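Arsenic responsive repressor ArsR (Corynebacterium glutamicum ATCC 13032, PDB 6J0E) probably represses transcription of arsenic-resistance genes by binding operator DNA as a dimer, and is probably released from it when As(III) binds. Local coordinates at residues 55-60 against 96-100; 45-50 against 63-69; 31-35 against 107-112. The contacts are given in a common frame with arbitrary orientation. Residue numbers count along the deposited sequence, not the author numbering.

How the interactions relate
Along the chain, helix 28-38 comes first, then helix 41-52, strand 58-59, helix 60-67, strand 95-100 and helix 102-111, so interactions 1 and 2 are both nested inside the loop closed by interaction 3, and their own segments alternate. Interactions 1 and 2, centres about 11 Å apart, touch: Val58 packs on Leu50 and Leu63, which ties the three-stranded sheet to the helices of the winged helix-turn-helix domain. The centre of interaction 3 lies about 22 Å from that of interaction 1 and about 23 Å from that of interaction 2, with nearest atoms about 9 and 8 Å away. All three reach the second subunit, and Cys55 brings the arsenic to the subunit boundary.

Interaction 1: 55-60 against 96-100; sequences CGPVSV and VLHRV. With ARS (arsenic), chain C.
Pro57 lays its ring against Leu97, CB to CB 3.6 Å, while Arg99 CB stands 4.1 Å from Pro57 CB. Residues 55-60 run against strand 96-100 with end-to-end directions 142° apart, and the regular pairing is short. Val58 and His98 form an antiparallel hydrogen-bonded pair, CA to CA 5.3 Å, with Val58 N to His98 O at 2.9 Å and His98 N to Val58 O at 2.7 Å. Both backbones are extended there (phi/psi -129/144° and -116/137°). A CA-H...O contact, Pro57 CA to His98 O at 3.2 Å, adds to the pairing. This is the edge of the small sheet of a winged helix-turn-helix domain: strands 95-100 and 87-92 make the wing hairpin, and strand 58-59 flanks it just before helix 60-67, whose N-cap is Ser59 (chi1 p), bonded through OG to Glu62 N. Leu97 (m, t) reaches Ser59, CD2 to CB 3.8 Å. Water 1 hydrogen-bonds to Val58 O (3.0 Å), Val96 O (3.2 Å) and His98 ND1 (2.4 Å). Arg99 directs its guanidinium away, to a salt bridge with Asp88. At the other end Cys55, with positive phi (71°) and chi1 m, sets SG 3.4 Å from Val100 CG1; the same SG lies 2.3 Å from the arsenic atom, in the pocket that Cys55 lines with Ala51 and Gly54, and Cys55 also packs on Cys15 of the second subunit.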
loop_
_atom_site.group_PDB
_atom_site.type_symbol
_atom_site.label_atom_id
_atom_site.label_comp_id
_atom_site.label_asym_id
_atom_site.label_seq_id
_atom_site.Cartn_x
_atom_site.Cartn_y
_atom_site.Cartn_z
ATOM N N CYS B 55 -18.548 0.641 -3.041
ATOM C CA CYS B 55 -18.289 1.012 -1.647
ATOM C C CYS B 55 -19.505 1.378 -0.822
ATOM O O CYS B 55 -19.378 1.966 0.262
ATOM C CB CYS B 55 -17.231 2.144 -1.553
ATOM S SG CYS B 55 -15.520 1.592 -1.893
ATOM N N GLY B 56 -20.661 0.987 -1.285
ATOM C CA GLY B 56 -21.865 1.074 -0.449
ATOM C C GLY B 56 -21.835 0.168 0.732
ATOM O O GLY B 56 -21.140 -0.800 0.711
ATOM N N PRO B 57 -22.615 0.491 1.752
ATOM C CA PRO B 57 -22.747 -0.374 2.876
ATOM C C PRO B 57 -23.428 -1.648 2.520
ATOM O O PRO B 57 -24.383 -1.597 1.770
ATOM C CB PRO B 57 -23.587 0.511 3.871
ATOM C CG PRO B 57 -24.316 1.428 3.029
ATOM C CD PRO B 57 -23.284 1.806 2.026
ATOM N N VAL B 58 -22.925 -2.786 3.006
ATOM C CA VAL B 58 -23.445 -4.122 2.690
ATOM C C VAL B 58 -23.676 -4.857 4.036
ATOM O O VAL B 58 -22.900 -4.692 4.973
ATOM C CB VAL B 58 -22.420 -4.787 1.730
ATOM C CG1 VAL B 58 -22.708 -6.237 1.449
ATOM C CG2 VAL B 58 -22.364 -4.018 0.389
ATOM N N SER B 59 -24.725 -5.672 4.131
ATOM C CA SER B 59 -24.919 -6.574 5.266
ATOM C C SER B 59 -24.069 -7.857 5.244
ATOM O O SER B 59 -23.702 -8.365 4.211
ATOM C CB SER B 59 -26.375 -7.012 5.376
ATOM O OG SER B 59 -26.649 -7.839 4.278
ATOM N N VAL B 60 -23.843 -8.399 6.414
ATOM C CA VAL B 60 -23.209 -9.731 6.479
ATOM C C VAL B 60 -23.920 -10.775 5.614
ATOM O O VAL B 60 -23.248 -11.529 4.914
ATOM C CB VAL B 60 -23.070 -10.194 7.898
ATOM C CG1 VAL B 60 -22.326 -11.528 7.951
ATOM C CG2 VAL B 60 -22.301 -9.160 8.661
ATOM N N VAL B 96 -27.697 -4.038 10.680
ATOM C CA VAL B 96 -26.327 -3.446 10.678
ATOM C C VAL B 96 -25.668 -3.685 9.301
ATOM O O VAL B 96 -25.535 -4.834 8.885
ATOM C CB VAL B 96 -25.432 -4.104 11.708
ATOM C CG1 VAL B 96 -23.981 -3.613 11.550
ATOM C CG2 VAL B 96 -25.886 -3.832 13.172
ATOM N N LEU B 97 -25.248 -2.586 8.606
ATOM C CA LEU B 97 -24.454 -2.699 7.352
ATOM C C LEU B 97 -22.989 -2.339 7.651
ATOM O O LEU B 97 -22.676 -1.649 8.614
ATOM C CB LEU B 97 -24.935 -1.792 6.322
ATOM C CG LEU B 97 -26.462 -1.893 6.081
ATOM C CD1 LEU B 97 -26.876 -0.839 5.111
ATOM C CD2 LEU B 97 -26.792 -3.274 5.670
ATOM N N HIS B 98 -22.073 -2.827 6.795
ATOM C CA HIS B 98 -20.662 -2.430 6.917
ATOM C C HIS B 98 -20.222 -1.673 5.714
ATOM O O HIS B 98 -20.587 -2.023 4.600
ATOM C CB HIS B 98 -19.898 -3.727 7.019
ATOM C CG HIS B 98 -19.836 -4.213 8.403
ATOM N ND1 HIS B 98 -20.768 -5.015 8.914
ATOM C CD2 HIS B 98 -18.941 -3.984 9.402
ATOM C CE1 HIS B 98 -20.497 -5.301 10.170
ATOM N NE2 HIS B 98 -19.333 -4.753 10.476
ATOM N N ARG B 99 -19.468 -0.580 5.915
ATOM C CA ARG B 99 -18.978 0.161 4.776
ATOM C C ARG B 99 -17.485 0.454 4.970
ATOM O O ARG B 99 -16.987 0.798 6.061
ATOM C CB ARG B 99 -19.698 1.461 4.524
ATOM C CG ARG B 99 -19.843 2.230 5.770
ATOM C CD ARG B 99 -19.963 3.768 5.467
ATOM N NE ARG B 99 -19.822 4.397 6.770
ATOM C CZ ARG B 99 -20.138 5.638 7.083
ATOM N NH1 ARG B 99 -20.618 6.459 6.178
ATOM N NH2 ARG B 99 -19.986 6.013 8.336
ATOM N N VAL B 100 -16.810 0.344 3.873
ATOM C CA VAL B 100 -15.418 0.711 3.843
ATOM C C VAL B 100 -15.214 2.206 4.164
ATOM O O VAL B 100 -15.971 3.120 3.810
ATOM C CB VAL B 100 -14.770 0.294 2.551
ATOM C CG1 VAL B 100 -15.146 1.187 1.462
ATOM C CG2 VAL B 100 -13.255 0.289 2.781
HETATM AS AS ARS C . -15.490 2.099 -4.141
HETATM O O HOH W 1 -22.746 -5.836 7.793
#

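Interaction 2: 45-50 against 63-69; sequences RILSQL and LTDLMGL
Helices 45-50 and 63-67 cross at 104°, their axes 11.0 Å apart at closest approach, with Ile46 and Leu63 the nearest CA pair at 7.6 Å. That spacing is filled by side chains. Met67 (m, t, p) is the main bump: its thioether enters the hollow between Arg45, Ile46 and Gln49, placing CE 3.7 Å from Arg45 CB, SD 3.6 Å from Ile46 CG1 and CG 4.0 Å from Gln49 CG. One turn earlier, Leu63 (m, t) fits among Ile46, Gln49 and Leu50, with CD1 4.1 Å from Ile46 CG2, and CD2 3.9 Å from Gln49 CB and 4.1 Å from Leu50 CD2. Leu66 covers the outer margin, CD1 3.8 Å from Gln49 OE1. Gly68, at phi 69°, ends helix 60-67 in the turn before helix 71-83, the probable recognition helix of this winged helix-turn-helix domain, whose Ile74 touches Met67. Within that turn, Leu69 CD1 lies 4.3 Å from Arg45 NH2. Water 2 bridges Arg45 NH2 (2.9 Å) and Met67 O (2.8 Å), while Arg45 NH1 bonds Ser28 of the second subunit. Direct contact between the segments is therefore mainly apolar, set by shape complementarity, with polar linkage through water at the margin.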
loop_
_atom_site.group_PDB
_atom_site.type_symbol
_atom_site.label_atom_id
_atom_site.label_comp_id
_atom_site.label_asym_id
_atom_site.label_seq_id
_atom_site.Cartn_x
_atom_site.Cartn_y
_atom_site.Cartn_z
ATOM N N ARG B 45 -10.416 -10.239 0.004
ATOM C CA ARG B 45 -11.669 -10.478 -0.778
ATOM C C ARG B 45 -12.925 -9.780 -0.292
ATOM O O ARG B 45 -13.726 -9.347 -1.149
ATOM C CB ARG B 45 -11.941 -11.948 -0.938
ATOM C CG ARG B 45 -10.831 -12.633 -1.701
ATOM C CD ARG B 45 -11.225 -13.889 -2.518
ATOM N NE ARG B 45 -11.969 -14.836 -1.709
ATOM C CZ ARG B 45 -11.487 -15.745 -0.873
ATOM N NH1 ARG B 45 -10.221 -15.840 -0.628
ATOM N NH2 ARG B 45 -12.332 -16.544 -0.206
ATOM N N ILE B 46 -13.108 -9.691 0.994
ATOM C CA ILE B 46 -14.204 -8.917 1.520
ATOM C C ILE B 46 -13.988 -7.535 1.028
ATOM O O ILE B 46 -14.945 -6.945 0.516
ATOM C CB ILE B 46 -14.353 -8.943 3.031
ATOM C CG1 ILE B 46 -14.592 -10.358 3.454
ATOM C CG2 ILE B 46 -15.386 -7.905 3.421
ATOM C CD1 ILE B 46 -14.769 -10.671 4.945
ATOM N N LEU B 47 -12.770 -6.977 1.233
ATOM C CA LEU B 47 -12.548 -5.612 0.682
ATOM C C LEU B 47 -12.852 -5.443 -0.756
ATOM O O LEU B 47 -13.394 -4.390 -1.168
ATOM C CB LEU B 47 -11.141 -5.065 1.001
ATOM C CG LEU B 47 -11.011 -4.953 2.428
ATOM C CD1 LEU B 47 -9.570 -4.534 2.716
ATOM C CD2 LEU B 47 -11.942 -3.849 3.015
ATOM N N SER B 48 -12.435 -6.425 -1.539
ATOM C CA SER B 48 -12.848 -6.536 -2.967
ATOM C C SER B 48 -14.262 -6.546 -3.311
ATOM O O SER B 48 -14.659 -5.907 -4.261
ATOM C CB SER B 48 -12.264 -7.837 -3.556
ATOM O OG SER B 48 -11.129 -7.460 -4.246
ATOM N N GLN B 49 -15.009 -7.392 -2.583
ATOM C CA GLN B 49 -16.472 -7.398 -2.855
ATOM C C GLN B 49 -17.079 -6.000 -2.507
ATOM O O GLN B 49 -17.985 -5.547 -3.181
ATOM C CB GLN B 49 -17.161 -8.512 -2.077
ATOM C CG GLN B 49 -16.666 -9.893 -2.470
ATOM C CD GLN B 49 -17.428 -10.459 -3.692
ATOM O OE1 GLN B 49 -18.310 -9.766 -4.251
ATOM N NE2 GLN B 49 -17.027 -11.634 -4.157
ATOM N N LEU B 50 -16.572 -5.351 -1.411
ATOM C CA LEU B 50 -17.113 -4.082 -1.034
ATOM C C LEU B 50 -16.821 -3.033 -2.039
ATOM O O LEU B 50 -17.733 -2.269 -2.504
ATOM C CB LEU B 50 -16.606 -3.684 0.348
ATOM C CG LEU B 50 -17.100 -4.639 1.420
ATOM C CD1 LEU B 50 -16.465 -4.162 2.736
ATOM C CD2 LEU B 50 -18.611 -4.706 1.573
ATOM N N LEU B 63 -22.915 -10.525 2.076
ATOM C CA LEU B 63 -21.539 -10.898 1.771
ATOM C C LEU B 63 -21.415 -12.440 1.867
ATOM O O LEU B 63 -20.610 -13.036 1.174
ATOM C CB LEU B 63 -20.442 -10.272 2.781
ATOM C CG LEU B 63 -20.113 -8.801 2.504
ATOM C CD1 LEU B 63 -19.450 -8.312 3.814
ATOM C CD2 LEU B 63 -19.282 -8.773 1.208
ATOM N N THR B 64 -22.199 -13.071 2.777
ATOM C CA THR B 64 -22.066 -14.565 2.889
ATOM C C THR B 64 -22.637 -15.164 1.565
ATOM O O THR B 64 -22.044 -16.145 1.075
ATOM C CB THR B 64 -22.820 -15.204 4.019
ATOM O OG1 THR B 64 -24.164 -14.870 3.810
ATOM C CG2 THR B 64 -22.344 -14.719 5.448
ATOM N N ASP B 65 -23.707 -14.623 1.032
ATOM C CA ASP B 65 -24.214 -15.084 -0.242
ATOM C C ASP B 65 -23.133 -14.894 -1.368
ATOM O O ASP B 65 -22.910 -15.795 -2.219
ATOM C CB ASP B 65 -25.583 -14.376 -0.489
ATOM C CG ASP B 65 -26.538 -15.152 -1.485
ATOM O OD1 ASP B 65 -26.577 -16.412 -1.580
ATOM O OD2 ASP B 65 -27.264 -14.431 -2.175
ATOM N N LEU B 66 -22.524 -13.713 -1.414
ATOM C CA LEU B 66 -21.550 -13.359 -2.496
ATOM C C LEU B 66 -20.313 -14.269 -2.423
ATOM O O LEU B 66 -19.728 -14.701 -3.456
ATOM C CB LEU B 66 -21.188 -11.841 -2.449
ATOM C CG LEU B 66 -22.217 -10.765 -2.828
ATOM C CD1 LEU B 66 -21.625 -9.438 -2.524
ATOM C CD2 LEU B 66 -22.537 -10.850 -4.347
ATOM N N MET B 67 -19.835 -14.522 -1.194
ATOM C CA MET B 67 -18.605 -15.217 -1.065
ATOM C C MET B 67 -18.631 -16.743 -0.851
ATOM O O MET B 67 -17.588 -17.370 -0.933
ATOM C CB MET B 67 -17.867 -14.491 0.117
ATOM C CG MET B 67 -17.715 -13.024 -0.150
ATOM S SD MET B 67 -16.674 -12.246 1.217
ATOM C CE MET B 67 -15.047 -12.982 0.883
ATOM N N GLY B 68 -19.833 -17.267 -0.501
ATOM C CA GLY B 68 -19.965 -18.668 -0.130
ATOM C C GLY B 68 -19.339 -19.089 1.156
ATOM O O GLY B 68 -19.005 -20.351 1.305
ATOM N N LEU B 69 -19.051 -18.073 2.043
ATOM C CA LEU B 69 -18.424 -18.408 3.311
ATOM C C LEU B 69 -19.479 -18.310 4.404
ATOM O O LEU B 69 -20.481 -17.734 4.190
ATOM C CB LEU B 69 -17.203 -17.583 3.638
ATOM C CG LEU B 69 -15.951 -17.557 2.662
ATOM C CD1 LEU B 69 -16.083 -16.346 1.798
ATOM C CD2 LEU B 69 -14.676 -17.259 3.422
HETATM O O HOH W 2 -15.057 -16.159 -1.213
#

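Interaction 3: 31-35 against 107-112; sequences YADLF and ELRTVL
Phe35 and Tyr31, one helical turn apart, bury 82 and 80 Å² against residues 107-112, and Leu108 buries 76 Å² in return. Helices 31-35 and 107-111 cross at -107°, with axes 11.4 Å apart at closest approach; Tyr31 and Leu108 are the nearest CA pair at 7.4 Å. Leu108 (m, t) points CD2 among three side chains: 3.9 Å from Tyr31 CD1, 4.0 Å from Phe35 CZ and 4.1 Å from Leu34 CD1. Tyr31 (chi1 m) receives Val111 over one ring face, a CH-pi contact with CG2 3.8 Å from the ring centroid and 6° off its normal. In the ArsR family such helices flank the winged helix-turn-helix core and build the dimer interface; here helices 28-38 and 102-111, far apart in sequence, close on each other, and Leu112 touches Leu38 of the second subunit while its O accepts from Arg109 NH1 of that subunit. Phe35 (chi1 m) turns its ring edge to Val111, CE2 to CG1 4.0 Å, and sets CZ 3.8 Å from Leu112 CD2. Leu112 (m, t) is the first residue to leave helical geometry, at phi/psi -96/13°. At the polar margin, Tyr31 OH lies 3.4 Å from Glu107 OE1, at best a weak hydrogen bond, and water 3 joins Tyr31 OH (3.2 Å) to Glu107 O (2.9 Å).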
loop_
_atom_site.group_PDB
_atom_site.type_symbol
_atom_site.label_atom_id
_atom_site.label_comp_id
_atom_site.label_asym_id
_atom_site.label_seq_id
_atom_site.Cartn_x
_atom_site.Cartn_y
_atom_site.Cartn_z
ATOM N N TYR B 31 0.985 1.222 11.659
ATOM C CA TYR B 31 0.937 0.867 10.286
ATOM C C TYR B 31 1.235 -0.614 10.048
ATOM O O TYR B 31 0.662 -1.281 9.234
ATOM C CB TYR B 31 1.875 1.741 9.475
ATOM C CG TYR B 31 1.464 3.203 9.442
ATOM C CD1 TYR B 31 0.143 3.479 9.196
ATOM C CD2 TYR B 31 2.351 4.239 9.667
ATOM C CE1 TYR B 31 -0.268 4.793 9.098
ATOM C CE2 TYR B 31 1.964 5.535 9.599
ATOM C CZ TYR B 31 0.678 5.805 9.339
ATOM O OH TYR B 31 0.044 7.052 9.103
ATOM N N ALA B 32 2.258 -1.155 10.706
ATOM C CA ALA B 32 2.538 -2.551 10.554
ATOM C C ALA B 32 1.424 -3.451 11.088
ATOM O O ALA B 32 1.087 -4.461 10.484
ATOM C CB ALA B 32 3.862 -2.886 11.312
ATOM N N ASP B 33 0.782 -3.057 12.221
ATOM C CA ASP B 33 -0.379 -3.814 12.644
ATOM C C ASP B 33 -1.491 -3.749 11.587
ATOM O O ASP B 33 -2.108 -4.691 11.413
ATOM C CB ASP B 33 -0.987 -3.360 14.008
ATOM C CG ASP B 33 0.027 -3.411 15.174
ATOM O OD1 ASP B 33 0.936 -4.239 15.125
ATOM O OD2 ASP B 33 -0.156 -2.593 16.163
ATOM N N LEU B 34 -1.658 -2.616 10.896
ATOM C CA LEU B 34 -2.671 -2.597 9.875
ATOM C C LEU B 34 -2.339 -3.528 8.744
ATOM O O LEU B 34 -3.201 -4.097 8.113
ATOM C CB LEU B 34 -2.868 -1.125 9.375
ATOM C CG LEU B 34 -3.496 -0.153 10.432
ATOM C CD1 LEU B 34 -3.598 1.219 9.800
ATOM C CD2 LEU B 34 -4.892 -0.659 10.765
ATOM N N PHE B 35 -1.063 -3.585 8.241
ATOM C CA PHE B 35 -0.745 -4.475 7.171
ATOM C C PHE B 35 -0.927 -5.975 7.578
ATOM O O PHE B 35 -1.331 -6.807 6.791
ATOM C CB PHE B 35 0.740 -4.241 6.723
ATOM C CG PHE B 35 0.940 -2.969 6.004
ATOM C CD1 PHE B 35 0.133 -2.655 4.964
ATOM C CD2 PHE B 35 2.025 -2.131 6.305
ATOM C CE1 PHE B 35 0.405 -1.444 4.269
ATOM C CE2 PHE B 35 2.303 -0.914 5.572
ATOM C CZ PHE B 35 1.459 -0.625 4.591
ATOM N N GLU B 107 -3.984 6.654 3.789
ATOM C CA GLU B 107 -2.824 6.728 4.621
ATOM C C GLU B 107 -1.828 5.613 4.238
ATOM O O GLU B 107 -0.621 5.901 4.121
ATOM C CB GLU B 107 -3.144 6.497 6.169
ATOM C CG GLU B 107 -3.861 7.692 6.744
ATOM C CD GLU B 107 -3.693 7.778 8.285
ATOM O OE1 GLU B 107 -3.355 6.765 8.951
ATOM O OE2 GLU B 107 -3.972 8.928 8.814
ATOM N N LEU B 108 -2.312 4.385 4.087
ATOM C CA LEU B 108 -1.475 3.198 3.701
ATOM C C LEU B 108 -0.841 3.426 2.320
ATOM O O LEU B 108 0.303 3.041 2.110
ATOM C CB LEU B 108 -2.205 1.829 3.875
ATOM C CG LEU B 108 -2.652 1.447 5.240
ATOM C CD1 LEU B 108 -3.267 0.084 5.174
ATOM C CD2 LEU B 108 -1.498 1.470 6.258
ATOM N N ARG B 109 -1.606 3.961 1.347
ATOM C CA ARG B 109 -1.010 4.371 0.061
ATOM C C ARG B 109 0.159 5.280 0.140
ATOM O O ARG B 109 1.111 5.085 -0.608
ATOM C CB ARG B 109 -2.016 4.922 -0.904
ATOM C CG ARG B 109 -2.977 3.879 -1.375
ATOM C CD ARG B 109 -3.853 4.402 -2.590
ATOM N NE ARG B 109 -4.484 5.670 -2.402
ATOM C CZ ARG B 109 -5.695 5.826 -1.826
ATOM N NH1 ARG B 109 -6.371 4.733 -1.335
ATOM N NH2 ARG B 109 -6.136 7.008 -1.682
ATOM N N THR B 110 0.126 6.257 1.088
ATOM C CA THR B 110 1.217 7.157 1.346
ATOM C C THR B 110 2.429 6.427 1.970
ATOM O O THR B 110 3.602 6.662 1.581
ATOM C CB THR B 110 0.785 8.299 2.271
ATOM O OG1 THR B 110 -0.329 8.949 1.657
ATOM C CG2 THR B 110 1.901 9.190 2.616
ATOM N N VAL B 111 2.186 5.514 2.860
ATOM C CA VAL B 111 3.308 4.805 3.535
ATOM C C VAL B 111 4.086 3.934 2.521
ATOM O O VAL B 111 5.150 3.637 2.613
ATOM C CB VAL B 111 2.722 3.892 4.654
ATOM C CG1 VAL B 111 3.642 2.854 5.211
ATOM C CG2 VAL B 111 2.209 4.742 5.830
ATOM N N LEU B 112 3.346 3.509 1.490
ATOM C CA LEU B 112 3.851 2.630 0.425
ATOM C C LEU B 112 4.316 3.416 -0.850
ATOM O O LEU B 112 4.551 2.741 -1.853
ATOM C CB LEU B 112 2.753 1.653 -0.022
ATOM C CG LEU B 112 2.140 0.599 0.954
ATOM C CD1 LEU B 112 0.842 0.019 0.336
ATOM C CD2 LEU B 112 3.051 -0.497 1.174
HETATM O O HOH W 3 0.404 7.878 6.001
#